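Apoptosis regulator Bcl-2 homolog (Murid herpesvirus 4, PDB 4MI8) protects infected cells against apoptosis and inhibits starvation-induced autophagy of the host through binding to BECN1, thereby contributing to viral latency and chronic infection. Local coordinates at residues Val103-Gly107 with Ser108-Asp112; Lys24-Leu28 with Asp29-Ser33. One frame throughout, in Å; residues are numbered along the deposited sequence.

Contact 1. Residues Val103-Gly107 with Ser108-Asp112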
loop_
_atom_site.group_PDB
_atom_site.type_symbol
_atom_site.label_atom_id
_atom_site.label_comp_id
_atom_site.label_asym_id
_atom_site.label_seq_id
_atom_site.Cartn_x
_atom_site.Cartn_y
_atom_site.Cartn_z
ATOM N N VAL A 103 4.059 6.570 -11.119
ATOM C CA VAL A 103 5.287 6.093 -11.672
ATOM C C VAL A 103 5.019 5.198 -12.872
ATOM O O VAL A 103 5.363 5.568 -13.970
ATOM C CB VAL A 103 6.119 5.414 -10.622
ATOM C CG1 VAL A 103 7.331 4.773 -11.233
ATOM C CG2 VAL A 103 6.509 6.424 -9.578
ATOM N N LEU A 104 4.380 4.047 -12.648
ATOM C CA LEU A 104 3.979 3.129 -13.701
ATOM C C LEU A 104 3.069 3.767 -14.751
ATOM O O LEU A 104 2.317 4.695 -14.508
ATOM C CB LEU A 104 3.289 1.895 -13.114
ATOM C CG LEU A 104 4.060 1.098 -12.067
ATOM C CD1 LEU A 104 3.428 -0.275 -11.886
ATOM C CD2 LEU A 104 5.526 0.955 -12.450
ATOM N N CYS A 105 3.138 3.210 -15.936
ATOM C CA CYS A 105 2.296 3.567 -17.040
ATOM C C CYS A 105 0.811 3.469 -16.637
ATOM O O CYS A 105 0.356 2.445 -16.083
ATOM C CB CYS A 105 2.681 2.567 -18.109
ATOM S SG CYS A 105 3.474 1.203 -17.177
ATOM N N PRO A 106 0.033 4.523 -16.940
ATOM C CA PRO A 106 -1.337 4.644 -16.430
ATOM C C PRO A 106 -2.369 3.750 -17.152
ATOM O O PRO A 106 -2.095 3.268 -18.259
ATOM C CB PRO A 106 -1.653 6.132 -16.657
ATOM C CG PRO A 106 -0.660 6.616 -17.700
ATOM C CD PRO A 106 0.286 5.486 -18.031
ATOM N N GLY A 107 -3.532 3.546 -16.521
ATOM C CA GLY A 107 -4.639 2.729 -17.030
ATOM C C GLY A 107 -4.240 1.410 -17.672
ATOM O O GLY A 107 -4.944 0.918 -18.527
ATOM N N SER A 108 -3.112 0.844 -17.257
ATOM C CA SER A 108 -2.633 -0.394 -17.865
ATOM C C SER A 108 -2.078 -1.396 -16.855
ATOM O O SER A 108 -1.502 -1.017 -15.836
ATOM C CB SER A 108 -1.576 -0.089 -18.930
ATOM O OG SER A 108 -1.929 1.057 -19.684
ATOM N N TRP A 109 -2.255 -2.680 -17.157
ATOM C CA TRP A 109 -1.716 -3.749 -16.338
ATOM C C TRP A 109 -0.456 -4.270 -16.961
ATOM O O TRP A 109 -0.427 -5.387 -17.520
ATOM C CB TRP A 109 -2.734 -4.872 -16.186
ATOM C CG TRP A 109 -2.444 -5.798 -15.030
ATOM C CD1 TRP A 109 -2.341 -7.186 -15.057
ATOM C CD2 TRP A 109 -2.206 -5.428 -13.626
ATOM N NE1 TRP A 109 -2.066 -7.682 -13.808
ATOM C CE2 TRP A 109 -1.973 -6.682 -12.906
ATOM C CE3 TRP A 109 -2.166 -4.233 -12.924
ATOM C CZ2 TRP A 109 -1.714 -6.710 -11.547
ATOM C CZ3 TRP A 109 -1.904 -4.275 -11.553
ATOM C CH2 TRP A 109 -1.683 -5.485 -10.884
ATOM N N THR A 110 0.600 -3.469 -16.881
ATOM C CA THR A 110 1.882 -3.784 -17.520
ATOM C C THR A 110 2.606 -4.796 -16.691
ATOM O O THR A 110 2.157 -5.139 -15.582
ATOM C CB THR A 110 2.789 -2.555 -17.656
ATOM O OG1 THR A 110 3.286 -2.222 -16.368
ATOM C CG2 THR A 110 2.005 -1.361 -18.207
ATOM N N GLU A 111 3.743 -5.223 -17.213
ATOM C CA GLU A 111 4.572 -6.230 -16.584
ATOM C C GLU A 111 5.207 -5.745 -15.297
ATOM O O GLU A 111 5.472 -6.555 -14.430
ATOM C CB GLU A 111 5.664 -6.680 -17.548
ATOM C CG GLU A 111 5.122 -7.159 -18.905
ATOM C CD GLU A 111 4.320 -8.478 -18.823
ATOM O OE1 GLU A 111 4.936 -9.506 -18.434
ATOM O OE2 GLU A 111 3.092 -8.504 -19.155
ATOM N N ASP A 112 5.487 -4.441 -15.215
ATOM C CA ASP A 112 5.958 -3.787 -13.999
ATOM C C ASP A 112 4.894 -3.737 -12.907
ATOM O O ASP A 112 5.237 -3.849 -11.728
ATOM C CB ASP A 112 6.365 -2.353 -14.263
ATOM C CG ASP A 112 7.720 -2.246 -14.877
ATOM O OD1 ASP A 112 8.442 -3.270 -14.908
ATOM O OD2 ASP A 112 8.057 -1.130 -15.331
#

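Contact 2. Residues Lys24-Leu28 with Asp29-Ser33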
loop_
_atom_site.group_PDB
_atom_site.type_symbol
_atom_site.label_atom_id
_atom_site.label_comp_id
_atom_site.label_asym_id
_atom_site.label_seq_id
_atom_site.Cartn_x
_atom_site.Cartn_y
_atom_site.Cartn_z
ATOM N N LYS A 24 -6.713 1.240 -12.550
ATOM C CA LYS A 24 -7.844 1.351 -13.478
ATOM C C LYS A 24 -7.757 0.293 -14.583
ATOM O O LYS A 24 -7.943 0.619 -15.746
ATOM C CB LYS A 24 -7.920 2.754 -14.096
ATOM C CG LYS A 24 -8.174 3.852 -13.090
ATOM C CD LYS A 24 -7.606 5.146 -13.656
ATOM C CE LYS A 24 -8.344 6.411 -13.184
ATOM N NZ LYS A 24 -9.292 6.960 -14.217
ATOM N N VAL A 25 -7.448 -0.953 -14.213
ATOM C CA VAL A 25 -7.509 -2.083 -15.123
ATOM C C VAL A 25 -8.435 -3.207 -14.594
ATOM O O VAL A 25 -8.225 -4.409 -14.846
ATOM C CB VAL A 25 -6.115 -2.621 -15.495
ATOM C CG1 VAL A 25 -5.331 -1.547 -16.181
ATOM C CG2 VAL A 25 -5.355 -3.156 -14.288
ATOM N N GLU A 26 -9.473 -2.815 -13.863
ATOM C CA GLU A 26 -10.544 -3.741 -13.514
ATOM C C GLU A 26 -11.824 -2.954 -13.260
ATOM O O GLU A 26 -11.880 -2.142 -12.329
ATOM C CB GLU A 26 -10.181 -4.589 -12.285
ATOM C CG GLU A 26 -10.626 -6.037 -12.432
ATOM C CD GLU A 26 -10.048 -6.976 -11.349
ATOM O OE1 GLU A 26 -9.581 -6.458 -10.301
ATOM O OE2 GLU A 26 -10.060 -8.247 -11.535
ATOM N N GLU A 27 -12.832 -3.206 -14.108
ATOM C CA GLU A 27 -14.210 -2.711 -13.937
ATOM C C GLU A 27 -14.794 -3.136 -12.603
ATOM O O GLU A 27 -14.670 -4.309 -12.172
ATOM C CB GLU A 27 -15.121 -3.253 -15.027
ATOM C CG GLU A 27 -15.904 -2.215 -15.805
ATOM C CD GLU A 27 -15.043 -1.538 -16.858
ATOM O OE1 GLU A 27 -13.833 -1.286 -16.568
ATOM O OE2 GLU A 27 -15.580 -1.267 -17.964
ATOM N N LEU A 28 -15.447 -2.168 -11.965
ATOM C CA LEU A 28 -15.981 -2.347 -10.613
ATOM C C LEU A 28 -16.920 -3.560 -10.622
ATOM O O LEU A 28 -16.848 -4.440 -9.761
ATOM C CB LEU A 28 -16.693 -1.052 -10.161
ATOM C CG LEU A 28 -15.833 0.204 -9.989
ATOM C CD1 LEU A 28 -16.634 1.303 -9.302
ATOM C CD2 LEU A 28 -14.560 -0.103 -9.198
ATOM N N ASP A 29 -17.775 -3.587 -11.636
ATOM C CA ASP A 29 -18.518 -4.774 -12.046
ATOM C C ASP A 29 -17.799 -6.087 -11.979
ATOM O O ASP A 29 -18.400 -7.092 -11.602
ATOM C CB ASP A 29 -18.997 -4.624 -13.471
ATOM C CG ASP A 29 -20.446 -4.387 -13.518
ATOM O OD1 ASP A 29 -20.971 -3.948 -12.473
ATOM O OD2 ASP A 29 -21.081 -4.652 -14.558
ATOM N N CYS A 30 -16.529 -6.092 -12.368
ATOM C CA CYS A 30 -15.850 -7.337 -12.694
ATOM C C CYS A 30 -15.289 -7.922 -11.434
ATOM O O CYS A 30 -14.936 -9.101 -11.401
ATOM C CB CYS A 30 -14.740 -7.098 -13.729
ATOM S SG CYS A 30 -15.338 -6.297 -15.256
ATOM N N VAL A 31 -15.194 -7.104 -10.385
ATOM C CA VAL A 31 -14.604 -7.572 -9.130
ATOM C C VAL A 31 -15.670 -8.318 -8.305
ATOM O O VAL A 31 -16.819 -7.906 -8.270
ATOM C CB VAL A 31 -14.103 -6.356 -8.317
ATOM C CG1 VAL A 31 -13.152 -6.792 -7.232
ATOM C CG2 VAL A 31 -13.471 -5.302 -9.227
ATOM N N ASP A 32 -15.293 -9.386 -7.621
ATOM C CA ASP A 32 -16.151 -9.952 -6.618
ATOM C C ASP A 32 -16.566 -8.853 -5.584
ATOM O O ASP A 32 -15.704 -8.165 -5.029
ATOM C CB ASP A 32 -15.422 -11.113 -5.949
ATOM C CG ASP A 32 -15.909 -11.391 -4.513
ATOM O OD1 ASP A 32 -16.665 -10.577 -3.923
ATOM O OD2 ASP A 32 -15.527 -12.417 -3.916
ATOM N N SER A 33 -17.875 -8.720 -5.309
ATOM C CA SER A 33 -18.397 -7.706 -4.339
ATOM C C SER A 33 -17.625 -7.512 -3.052
ATOM O O SER A 33 -17.239 -6.418 -2.730
ATOM C CB SER A 33 -19.837 -8.049 -3.975
ATOM O OG SER A 33 -20.621 -7.375 -4.886
#

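Contact 1. Residues Val103-Gly107 with Ser108-Asp112
L104 meets D112, and P106 meets S108, across a local loop contact at the surface of the protein, where the chain leaves helix 86-103 and turns into helix 111-126. The loop illustrates how an interhelical connection can be shaped by a few short-range side-chain contacts. Where its two ends come together, the branches of L104 reach the first turn of the next helix: CD2 lies 3.9 Å from D112 CB, and CD1 approaches the D112 carbonyl group. The side chains are set obliquely, and on the aspartate it is CB that L104 meets.

At the bend in the middle of the loop, S108 OG donates to P106 O at 2.6 Å. The C=O...OG angle is 145°, with the hydroxyl tilted out of the carbonyl plane. This bond is possible because S108 OG stands beside its own backbone N (chi1 -40°), facing back along the chain. G107, between them, has a positive phi of 42°, a conformation that glycine accepts easily.

T110 is the N-cap of helix 111-126. Its OG1 accepts a weak bond from D112 N (3.3 Å) and is also hydrogen-bonded to H113 ND1, so two residues of the first turn engage one hydroxyl. C105 lies beside the same threonine, but the sulfur comes too close to T110 CG2 for its exact placement to be trusted; this cysteine is assigned to an interchain disulfide with C30.

Neighbouring helices frame the loop. L104, buried, also touches V99 of helix 86-103, and both L104 and D112 touch W68 of helix 68-81. W109 packs on T16, L19 and K20 of helix 8-23.

Contact 2. Residues Lys24-Leu28 with Asp29-Ser33
Between E27 and V31 the backbone winds into a tight turn, with C30 N donating to E27 O at 2.6 Å and V31 N donating to L28 O at 3.2 Å. Both bonds span three residues, and in each the donor stands above the carbonyl plane, away from the lone-pair directions. V31 N adds a weak bond to E27 O, so that one carbonyl receives two successive amides.

The side chains of V31 and C30 lie close to the same carbonyl. V31 CG2, placed beside its own backbone N by a chi1 of -164°, comes within 3.3 Å of E27 O and also lies near L28 O, while C30 CB is 3.2 Å from E27 O. E26, extended beyond CG, crosses V31 at about a right angle, its OE1 4.2 Å from V31 CG2; this is a loose contact of a carboxylate with a methyl group. C30 SG and E27 CB come closer than usual, a detail best treated as doubtful; C30 is assigned to an interchain disulfide with C105. E27 bends at chi2, 79°, and its carboxylate leads away from the turn.

L28 and V31 both touch L36, joining the loop to helix 33-56, while V25 and E26 touch K20 of helix 8-23. This is a short 3-10 turn within a helix-to-helix connection: a Schellman motif at K24 ends helix 8-23, and D32 is the N-cap of helix 33-56, its OD1 accepting from V35 N and more weakly from A34 N.

How the contacts relate
Both are surface contacts at connections between successive helices, and contact 1 runs into the first turn of the next helix. Each includes the N-cap of the following helix, T110 in contact 1 and D32 in contact 2. Their chemistry differs: contact 1 relies on side-chain hydroxyls and has one buried residue, L104, whereas contact 2 depends chiefly on backbone bonds and has none. Their centres are about 17 Å apart, yet V25 CG1 packs 3.3 Å from S108 C. W109 and contact 2 both reach K20 of helix 8-23. C30 and C105 are assigned as partners in an interchain disulfide, which would join one molecule to another; the assembly here holds a single chain.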